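Local coordinates for protein prolyl-tRNA synthetase (Giardia lamblia ATCC 50803, PDB 3IAL) that probably catalyses the ATP-dependent attachment of L-proline to tRNA(Pro), releasing AMP and diphosphate, at residues Val303-Gly308 against Pro363-Val368. Residues are numbered along the deposited sequence; the frame is centred on the assembly and turned at random.
Sequences VIIPIG and PLRIEV
Five backbone hydrogen bonds join V303, I305 and I307 to L364, I366 and V368, a compact example of how parallel strands pair: I305 bonds by its N-H and C=O to I366 and V368, the two residues flanking its opposite number E367. I305 N meets I366 O at 2.8 Å, nearly in line with the C=O (174°), whereas V368 N, 3.2 Å from I305 O, stands tilted 30° from that carbonyl plane. Four of the five acceptor oxygens also take a CA-H...O contact, as where R365 CA lies 3.1 Å from V303 O. On the face carrying V303, I305, R365 and E367, the arginine, extended from CG to NE, forms a salt bridge within its own strand, R365 NE to E367 OE2 (2.9 Å), on the anti lone pair of that oxygen and almost in the guanidinium plane. V303 CG1 lies 3.5 Å from R365 CB, and the I305 side chain crosses that of R365 at a slant, CD1 4.0 Å from R365 CD. Helix 350-359 packs on this side. The other face is apolar: CG2 of I304 meets CG2 of V368 at 4.2 Å, both residues touching V325 of helix 315-334. Two adjacent parallel strands inside a mixed five-stranded sheet, with helices on both faces, are characteristic of the alpha/beta anticodon-binding domain of class IIa synthetases.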
loop_
_atom_site.group_PDB
_atom_site.type_symbol
_atom_site.label_atom_id
_atom_site.label_comp_id
_atom_site.label_asym_id
_atom_site.label_seq_id
_atom_site.Cartn_x
_atom_site.Cartn_y
_atom_site.Cartn_z
ATOM N N VAL B 303 -6.883 -24.021 7.078
ATOM C CA VAL B 303 -6.478 -24.303 8.453
ATOM C C VAL B 303 -6.362 -25.816 8.619
ATOM O O VAL B 303 -7.304 -26.553 8.333
ATOM C CB VAL B 303 -7.440 -23.692 9.490
ATOM C CG1 VAL B 303 -8.890 -24.171 9.272
ATOM C CG2 VAL B 303 -6.943 -24.000 10.907
ATOM N N ILE B 304 -5.195 -26.277 9.056
ATOM C CA ILE B 304 -4.974 -27.700 9.267
ATOM C C ILE B 304 -5.094 -27.961 10.754
ATOM O O ILE B 304 -4.419 -27.322 11.551
ATOM C CB ILE B 304 -3.590 -28.153 8.760
ATOM C CG1 ILE B 304 -3.341 -27.659 7.335
ATOM C CG2 ILE B 304 -3.487 -29.661 8.784
ATOM C CD1 ILE B 304 -2.010 -28.133 6.742
ATOM N N ILE B 305 -5.962 -28.894 11.127
ATOM C CA ILE B 305 -6.234 -29.173 12.531
ATOM C C ILE B 305 -5.830 -30.603 12.897
ATOM O O ILE B 305 -6.414 -31.562 12.396
ATOM C CB ILE B 305 -7.720 -28.951 12.865
ATOM C CG1 ILE B 305 -8.115 -27.498 12.568
ATOM C CG2 ILE B 305 -7.995 -29.278 14.342
ATOM C CD1 ILE B 305 -9.618 -27.243 12.584
ATOM N N PRO B 306 -4.808 -30.749 13.753
ATOM C CA PRO B 306 -4.512 -32.069 14.299
ATOM C C PRO B 306 -5.628 -32.504 15.244
ATOM O O PRO B 306 -6.002 -31.737 16.121
ATOM C CB PRO B 306 -3.200 -31.863 15.074
ATOM C CG PRO B 306 -2.779 -30.464 14.832
ATOM C CD PRO B 306 -3.935 -29.707 14.309
ATOM N N ILE B 307 -6.174 -33.702 15.048
ATOM C CA ILE B 307 -7.232 -34.206 15.921
ATOM C C ILE B 307 -6.764 -35.417 16.717
ATOM O O ILE B 307 -5.837 -36.129 16.306
ATOM C CB ILE B 307 -8.545 -34.540 15.155
ATOM C CG1 ILE B 307 -8.352 -35.676 14.149
ATOM C CG2 ILE B 307 -9.090 -33.302 14.467
ATOM C CD1 ILE B 307 -9.635 -36.061 13.418
ATOM N N GLY B 308 -7.408 -35.625 17.867
ATOM C CA GLY B 308 -7.139 -36.771 18.726
ATOM C C GLY B 308 -5.774 -36.808 19.386
ATOM O O GLY B 308 -5.344 -37.864 19.843
ATOM N N PRO B 363 -11.599 -20.654 3.902
ATOM C CA PRO B 363 -12.135 -21.488 2.816
ATOM C C PRO B 363 -12.111 -22.991 3.079
ATOM O O PRO B 363 -13.121 -23.664 2.869
ATOM C CB PRO B 363 -11.225 -21.143 1.637
ATOM C CG PRO B 363 -10.812 -19.724 1.909
ATOM C CD PRO B 363 -10.655 -19.635 3.387
ATOM N N LEU B 364 -10.978 -23.506 3.548
ATOM C CA LEU B 364 -10.805 -24.945 3.718
ATOM C C LEU B 364 -10.192 -25.280 5.071
ATOM O O LEU B 364 -9.261 -24.611 5.525
ATOM C CB LEU B 364 -9.898 -25.498 2.615
ATOM C CG LEU B 364 -10.423 -25.503 1.181
ATOM C CD1 LEU B 364 -9.291 -25.804 0.196
ATOM C CD2 LEU B 364 -11.548 -26.503 1.023
ATOM N N ARG B 365 -10.711 -26.314 5.720
ATOM C CA ARG B 365 -9.964 -26.961 6.796
ATOM C C ARG B 365 -9.640 -28.395 6.425
ATOM O O ARG B 365 -10.436 -29.091 5.786
ATOM C CB ARG B 365 -10.690 -26.909 8.143
ATOM C CG ARG B 365 -11.879 -27.824 8.266
ATOM C CD ARG B 365 -12.324 -27.974 9.703
ATOM N NE ARG B 365 -13.553 -28.754 9.758
ATOM C CZ ARG B 365 -14.765 -28.269 9.494
ATOM N NH1 ARG B 365 -14.927 -26.986 9.173
ATOM N NH2 ARG B 365 -15.821 -29.070 9.562
ATOM N N ILE B 366 -8.451 -28.817 6.830
ATOM C CA ILE B 366 -8.024 -30.179 6.691
ATOM C C ILE B 366 -7.892 -30.739 8.108
ATOM O O ILE B 366 -7.277 -30.110 8.965
ATOM C CB ILE B 366 -6.666 -30.275 5.963
ATOM C CG1 ILE B 366 -6.726 -29.585 4.595
ATOM C CG2 ILE B 366 -6.245 -31.741 5.794
ATOM C CD1 ILE B 366 -5.392 -29.553 3.866
ATOM N N GLU B 367 -8.483 -31.906 8.351
ATOM C CA GLU B 367 -8.348 -32.586 9.629
ATOM C C GLU B 367 -7.472 -33.811 9.416
ATOM O O GLU B 367 -7.700 -34.586 8.496
ATOM C CB GLU B 367 -9.713 -32.992 10.176
ATOM C CG GLU B 367 -10.631 -31.802 10.455
ATOM C CD GLU B 367 -12.021 -32.207 10.922
ATOM O OE1 GLU B 367 -12.219 -33.377 11.294
ATOM O OE2 GLU B 367 -12.917 -31.339 10.928
ATOM N N VAL B 368 -6.457 -33.951 10.261
ATOM C CA VAL B 368 -5.524 -35.059 10.211
ATOM C C VAL B 368 -5.430 -35.642 11.614
ATOM O O VAL B 368 -5.117 -34.924 12.562
ATOM C CB VAL B 368 -4.126 -34.578 9.775
ATOM C CG1 VAL B 368 -3.178 -35.756 9.632
ATOM C CG2 VAL B 368 -4.205 -33.767 8.470
#